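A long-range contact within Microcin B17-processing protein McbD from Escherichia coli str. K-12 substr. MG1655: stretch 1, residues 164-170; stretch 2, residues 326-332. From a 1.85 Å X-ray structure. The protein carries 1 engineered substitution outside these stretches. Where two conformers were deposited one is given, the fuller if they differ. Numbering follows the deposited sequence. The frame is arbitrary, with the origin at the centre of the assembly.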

# COMPACT_ATOMS: atom_id res chain seq x y z
N SER E 164 -33.84 -0.59 -29.90
CA SER E 164 -34.00 -0.79 -31.33
C SER E 164 -35.08 0.15 -31.90
O SER E 164 -34.88 0.77 -32.94
N LEU E 165 -36.20 0.26 -31.21
CA LEU E 165 -37.27 1.19 -31.60
C LEU E 165 -36.80 2.64 -31.68
O LEU E 165 -37.19 3.36 -32.61
N CYS E 166 -36.00 3.06 -30.70
CA CYS E 166 -35.46 4.42 -30.67
C CYS E 166 -34.56 4.67 -31.88
O CYS E 166 -34.72 5.65 -32.59
N GLU E 167 -33.66 3.73 -32.14
CA GLU E 167 -32.80 3.87 -33.30
C GLU E 167 -33.58 3.85 -34.62
O GLU E 167 -33.28 4.62 -35.50
N PHE E 168 -34.57 2.96 -34.72
CA PHE E 168 -35.47 2.89 -35.90
C PHE E 168 -36.15 4.23 -36.13
O PHE E 168 -36.14 4.75 -37.24
N MET E 169 -36.74 4.79 -35.07
CA MET E 169 -37.34 6.11 -35.14
C MET E 169 -36.33 7.15 -35.59
O MET E 169 -36.63 7.97 -36.45
N GLU E 170 -35.13 7.11 -35.01
CA GLU E 170 -34.06 8.07 -35.35
C GLU E 170 -33.75 8.07 -36.85
O GLU E 170 -33.75 9.11 -37.50
N ASN E 326 -49.49 6.44 -28.44
CA ASN E 326 -48.88 5.12 -28.34
C ASN E 326 -48.00 4.89 -29.57
O ASN E 326 -48.49 4.91 -30.70
N LEU E 327 -46.69 4.70 -29.37
CA LEU E 327 -45.77 4.54 -30.51
C LEU E 327 -46.06 3.28 -31.34
O LEU E 327 -46.06 3.34 -32.58
N LEU E 328 -46.34 2.17 -30.67
CA LEU E 328 -46.72 0.93 -31.37
C LEU E 328 -48.01 1.08 -32.19
O LEU E 328 -48.08 0.56 -33.31
N ASN E 329 -49.02 1.78 -31.66
CA ASN E 329 -50.24 2.06 -32.42
C ASN E 329 -49.90 2.92 -33.64
O ASN E 329 -50.32 2.62 -34.75
N TYR E 330 -49.12 3.98 -33.43
CA TYR E 330 -48.73 4.84 -34.53
C TYR E 330 -48.05 4.03 -35.65
O TYR E 330 -48.41 4.14 -36.81
N LEU E 331 -47.05 3.23 -35.28
CA LEU E 331 -46.32 2.44 -36.28
C LEU E 331 -47.21 1.44 -37.00
O LEU E 331 -47.13 1.31 -38.23
N GLN E 332 -48.08 0.76 -36.25
CA GLN E 332 -48.97 -0.24 -36.82
C GLN E 332 -49.95 0.35 -37.83
O GLN E 332 -50.32 -0.34 -38.77

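Two helices from distant parts of the chain meet here through side chains alone. Their axes come no closer than 12.9 Å and run at 48° to each other in the same general sense, so the backbones stay well apart, and even the nearest CA pair, Leu 165 CA and Leu 327 CA, is separated by 9.2 Å. A gap of that width calls for long side chains. Leucine and methionine supply most of the 274 Å² buried between the stretches, with no hydrogen bond crossing from one to the other.

Stretch 2 opens with Asn 326, which lies out of reach of the other helix and serves its own. It occupies the N-cap position with chi1 at t, and Asn 326 OD1 accepts from Asn 329 N at 2.8 Å, giving an acceptor to an amide in the first turn of the helix. The capping bond thus belongs to the start of the helix, and the packing begins one residue later.

Leu 327 points toward stretch 1 in the t, p rotamer. Its closest approaches are Leu 327 CD1 to Met 169 CE at 3.9 Å and Leu 327 CD2 to Leu 165 CD1 at 4.4 Å. The residue therefore spans one turn of the opposing helix, touching positions i and i+4.

Leu 328 starts less favourably, its CA-to-CB bond directed sideways, but the m, t rotamer brings its end nearer. Leu 328 CD2 comes within 4.3 Å of Leu 165 CD1, a modest contact that extends the apolar patch around Leu 165. Asn 329, apart from the backbone amide used in the cap, takes no part: its side chain is out of reach and exposed.

Tyr 330 points toward the other helix with chi1 at t, yet it gives only a marginal contact. Met 169 CE sits at the edge of its ring, near the ring plane, 4.4 Å from Tyr 330 CE2. The hydroxyl is hydrogen-bonded elsewhere in the structure.

Leu 331, buried and one turn after Leu 327, meets three residues of stretch 1 from its m, t rotamer. Leu 331 CD1 packs 3.8 Å from Leu 165 CD2, where Leu 165 is itself m, t. Leu 331 CD2 lies 4.1 Å from Phe 168 CE2, at the edge of that t-rotamer ring and near its plane. The same Leu 331 methyl, CD2, is just 3.1 Å from Met 169 CE, very tight for two methyl carbons; Met 169 was deposited in two conformers, and this distance describes the one given. Its chi1 and chi2 are both m, while chi3 lies between wells at 133°.

Gln 332 ends the stretch out of reach, its NE2 bonded elsewhere. The rule is compact: leucines at i and i+4 face Leu 165 and Met 169, also four apart, with Leu 328 and Tyr 330 adding smaller contacts.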

# COMPACT_ATOMS: atom_id res chain seq x y z
CB SER E 164 -34.34 -2.23 -31.65
OG SER E 164 -33.16 -3.02 -31.56
CB LEU E 165 -38.43 1.15 -30.62
CG LEU E 165 -39.51 0.11 -30.83
CD1 LEU E 165 -40.48 0.13 -29.64
CD2 LEU E 165 -40.27 0.37 -32.13
CB CYS E 166 -34.74 4.71 -29.35
SG CYS E 166 -35.90 4.93 -27.97
CB GLU E 167 -31.73 2.79 -33.34
CG GLU E 167 -30.64 3.14 -34.33
CD GLU E 167 -29.37 2.38 -34.04
OE1 GLU E 167 -28.72 2.74 -33.02
OE2 GLU E 167 -29.07 1.44 -34.81
CB PHE E 168 -36.52 1.79 -35.68
CG PHE E 168 -37.50 1.61 -36.82
CD1 PHE E 168 -37.16 0.85 -37.94
CD2 PHE E 168 -38.77 2.17 -36.75
CE1 PHE E 168 -38.06 0.66 -38.97
CE2 PHE E 168 -39.68 1.98 -37.79
CZ PHE E 168 -39.32 1.21 -38.90
CB MET E 169 -37.95 6.51 -33.79
CG MET E 169 -39.39 6.09 -33.65
SD MET E 169 -40.33 6.81 -35.00
CE MET E 169 -41.25 5.37 -35.50
CB GLU E 170 -32.76 7.74 -34.59
CG GLU E 170 -32.76 8.23 -33.16
CD GLU E 170 -31.74 7.56 -32.26
OE1 GLU E 170 -30.78 6.95 -32.75
OE2 GLU E 170 -31.92 7.64 -31.03
CB ASN E 326 -50.01 4.09 -28.18
CG ASN E 326 -49.49 2.71 -27.96
OD1 ASN E 326 -49.10 2.03 -28.90
ND2 ASN E 326 -49.47 2.27 -26.71
CB LEU E 327 -44.31 4.56 -30.04
CG LEU E 327 -43.25 4.30 -31.10
CD1 LEU E 327 -43.31 5.34 -32.19
CD2 LEU E 327 -41.85 4.24 -30.48
CB LEU E 328 -46.86 -0.26 -30.39
CG LEU E 328 -45.59 -0.84 -29.73
CD1 LEU E 328 -45.91 -2.11 -28.94
CD2 LEU E 328 -44.49 -1.15 -30.73
CB ASN E 329 -51.33 2.76 -31.57
CG ASN E 329 -52.03 1.80 -30.60
OD1 ASN E 329 -51.76 0.59 -30.56
ND2 ASN E 329 -52.92 2.34 -29.81
CB TYR E 330 -47.81 5.95 -34.03
CG TYR E 330 -47.14 6.72 -35.14
CD1 TYR E 330 -47.83 7.73 -35.83
CD2 TYR E 330 -45.83 6.42 -35.52
CE1 TYR E 330 -47.21 8.44 -36.85
CE2 TYR E 330 -45.21 7.11 -36.54
CZ TYR E 330 -45.90 8.11 -37.20
OH TYR E 330 -45.26 8.80 -38.21
CB LEU E 331 -45.13 1.71 -35.64
CG LEU E 331 -43.97 2.63 -35.28
CD1 LEU E 331 -42.93 1.92 -34.42
CD2 LEU E 331 -43.34 3.26 -36.51
CB GLN E 332 -49.74 -1.01 -35.75
CG GLN E 332 -50.39 -2.28 -36.30
CD GLN E 332 -50.98 -3.17 -35.23
OE1 GLN E 332 -51.18 -2.75 -34.08
NE2 GLN E 332 -51.27 -4.42 -35.60